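Local coordinates for hemolysin activator protein CdiB (Acinetobacter baumannii ACICU, PDB 6WIL) that probably exports a contact-dependent growth inhibition toxin across the outer membrane, as a two-partner secretion transporter of the Omp85 superfamily, at residues G372-D377 / L421-P426. Sequence-based numbering, arbitrary orientation.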
loop_
_atom_site.group_PDB
_atom_site.type_symbol
_atom_site.label_atom_id
_atom_site.label_comp_id
_atom_site.label_asym_id
_atom_site.label_seq_id
_atom_site.Cartn_x
_atom_site.Cartn_y
_atom_site.Cartn_z
ATOM N N GLY A 372 -0.660 -5.488 16.851
ATOM C CA GLY A 372 -0.347 -6.896 17.017
ATOM C C GLY A 372 0.130 -7.481 15.703
ATOM O O GLY A 372 1.070 -6.979 15.077
ATOM N N ASN A 373 -0.526 -8.556 15.271
ATOM C CA ASN A 373 -0.264 -9.162 13.974
ATOM C C ASN A 373 -1.308 -8.775 12.936
ATOM O O ASN A 373 -1.338 -9.366 11.851
ATOM C CB ASN A 373 -0.195 -10.684 14.105
ATOM C CG ASN A 373 0.671 -11.129 15.265
ATOM O OD1 ASN A 373 0.221 -11.866 16.142
ATOM N ND2 ASN A 373 1.922 -10.678 15.277
ATOM N N ALA A 374 -2.168 -7.808 13.247
ATOM C CA ALA A 374 -3.203 -7.368 12.324
ATOM C C ALA A 374 -2.706 -6.192 11.495
ATOM O O ALA A 374 -1.973 -5.330 11.990
ATOM C CB ALA A 374 -4.473 -6.978 13.079
ATOM N N VAL A 375 -3.108 -6.166 10.228
ATOM C CA VAL A 375 -2.738 -5.108 9.297
ATOM C C VAL A 375 -4.015 -4.466 8.775
ATOM O O VAL A 375 -4.943 -5.170 8.360
ATOM C CB VAL A 375 -1.881 -5.644 8.135
ATOM C CG1 VAL A 375 -1.327 -4.491 7.309
ATOM C CG2 VAL A 375 -0.755 -6.522 8.662
ATOM N N LEU A 376 -4.063 -3.138 8.804
ATOM C CA LEU A 376 -5.175 -2.379 8.246
ATOM C C LEU A 376 -4.614 -1.334 7.296
ATOM O O LEU A 376 -3.763 -0.531 7.690
ATOM C CB LEU A 376 -6.004 -1.708 9.344
ATOM C CG LEU A 376 -7.130 -0.800 8.841
ATOM C CD1 LEU A 376 -8.302 -1.625 8.334
ATOM C CD2 LEU A 376 -7.577 0.179 9.919
ATOM N N ASP A 377 -5.084 -1.344 6.050
ATOM C CA ASP A 377 -4.616 -0.372 5.076
ATOM C C ASP A 377 -5.754 0.012 4.144
ATOM O O ASP A 377 -6.648 -0.790 3.861
ATOM C CB ASP A 377 -3.427 -0.903 4.269
ATOM C CG ASP A 377 -3.788 -2.093 3.414
ATOM O OD1 ASP A 377 -4.242 -1.889 2.268
ATOM O OD2 ASP A 377 -3.618 -3.237 3.887
ATOM N N LEU A 421 -10.313 -0.282 1.393
ATOM C CA LEU A 421 -10.027 -0.693 2.759
ATOM C C LEU A 421 -9.727 -2.181 2.765
ATOM O O LEU A 421 -10.458 -2.964 2.153
ATOM C CB LEU A 421 -11.202 -0.376 3.687
ATOM C CG LEU A 421 -10.880 -0.366 5.179
ATOM C CD1 LEU A 421 -11.706 0.699 5.875
ATOM C CD2 LEU A 421 -11.135 -1.731 5.796
ATOM N N ARG A 422 -8.651 -2.561 3.448
ATOM C CA ARG A 422 -8.299 -3.963 3.606
ATOM C C ARG A 422 -7.904 -4.220 5.051
ATOM O O ARG A 422 -7.285 -3.368 5.696
ATOM C CB ARG A 422 -7.160 -4.371 2.663
ATOM C CG ARG A 422 -7.520 -4.283 1.187
ATOM C CD ARG A 422 -6.445 -4.916 0.325
ATOM N NE ARG A 422 -5.139 -4.307 0.558
ATOM C CZ ARG A 422 -3.999 -4.761 0.047
ATOM N NH1 ARG A 422 -4.000 -5.837 -0.729
ATOM N NH2 ARG A 422 -2.857 -4.140 0.315
ATOM N N TYR A 423 -8.273 -5.395 5.555
ATOM C CA TYR A 423 -7.953 -5.783 6.923
ATOM C C TYR A 423 -7.582 -7.257 6.959
ATOM O O TYR A 423 -8.268 -8.090 6.358
ATOM C CB TYR A 423 -9.130 -5.508 7.865
ATOM C CG TYR A 423 -8.869 -5.882 9.306
ATOM C CD1 TYR A 423 -8.067 -5.090 10.116
ATOM C CD2 TYR A 423 -9.435 -7.022 9.862
ATOM C CE1 TYR A 423 -7.831 -5.424 11.433
ATOM C CE2 TYR A 423 -9.204 -7.365 11.182
ATOM C CZ TYR A 423 -8.402 -6.563 11.961
ATOM O OH TYR A 423 -8.165 -6.894 13.275
ATOM N N THR A 424 -6.500 -7.571 7.669
ATOM C CA THR A 424 -5.998 -8.929 7.807
ATOM C C THR A 424 -5.604 -9.161 9.256
ATOM O O THR A 424 -4.987 -8.295 9.881
ATOM C CB THR A 424 -4.785 -9.173 6.890
ATOM O OG1 THR A 424 -5.231 -9.366 5.545
ATOM C CG2 THR A 424 -3.991 -10.391 7.331
ATOM N N THR A 425 -5.970 -10.322 9.793
ATOM C CA THR A 425 -5.504 -10.714 11.113
ATOM C C THR A 425 -5.499 -12.228 11.209
ATOM O O THR A 425 -6.338 -12.893 10.587
ATOM C CB THR A 425 -6.372 -10.124 12.237
ATOM O OG1 THR A 425 -5.804 -10.467 13.508
ATOM C CG2 THR A 425 -7.791 -10.660 12.163
ATOM N N PRO A 426 -4.550 -12.802 11.940
ATOM C CA PRO A 426 -4.655 -14.212 12.312
ATOM C C PRO A 426 -5.544 -14.383 13.534
ATOM O O PRO A 426 -5.783 -13.450 14.301
ATOM C CB PRO A 426 -3.206 -14.599 12.626
ATOM C CG PRO A 426 -2.595 -13.330 13.113
ATOM C CD PRO A 426 -3.250 -12.224 12.321
#
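Asp377 OD1 is gripped by two nitrogens of Arg422, NE at 3.1 Å and NH2 at 3.3 Å. OD1 lies at the edge of the guanidinium, almost in its plane; NE meets the syn lone pair, whereas NH2 comes from above the carboxylate, the two planes standing 80° apart. The long arginine bends at chi3 (-57°) to bring NE round to the acid. NH1 forms a second salt bridge, to Asp27 of helix 8-27, so the arginine joins the wall to the helix and its charge is probably well balanced. The backbones of Asp377 and Arg422 exchange two hydrogen bonds, Arg422 N to Asp377 O being short at 2.7 Å; Val375 and Thr424, beta-branched residues suited to extended chain, form the next hydrogen-bonded pair. On the other face, Leu376 CD1 touches Leu421 CD2 (3.8 Å) and Tyr423 CD1 (3.9 Å), while small Ala374 fits its CB against Tyr423 OH. Where strand 374-386 begins, Pro426 CG of the partner strand rests on Asn373 CB. Charged and polar groups, with Val375 among them, on the face that meets helix 8-27, and leucine and tyrosine on the reverse, mark neighbouring antiparallel strands of the 16-stranded transmembrane barrel of two-partner secretion transporters.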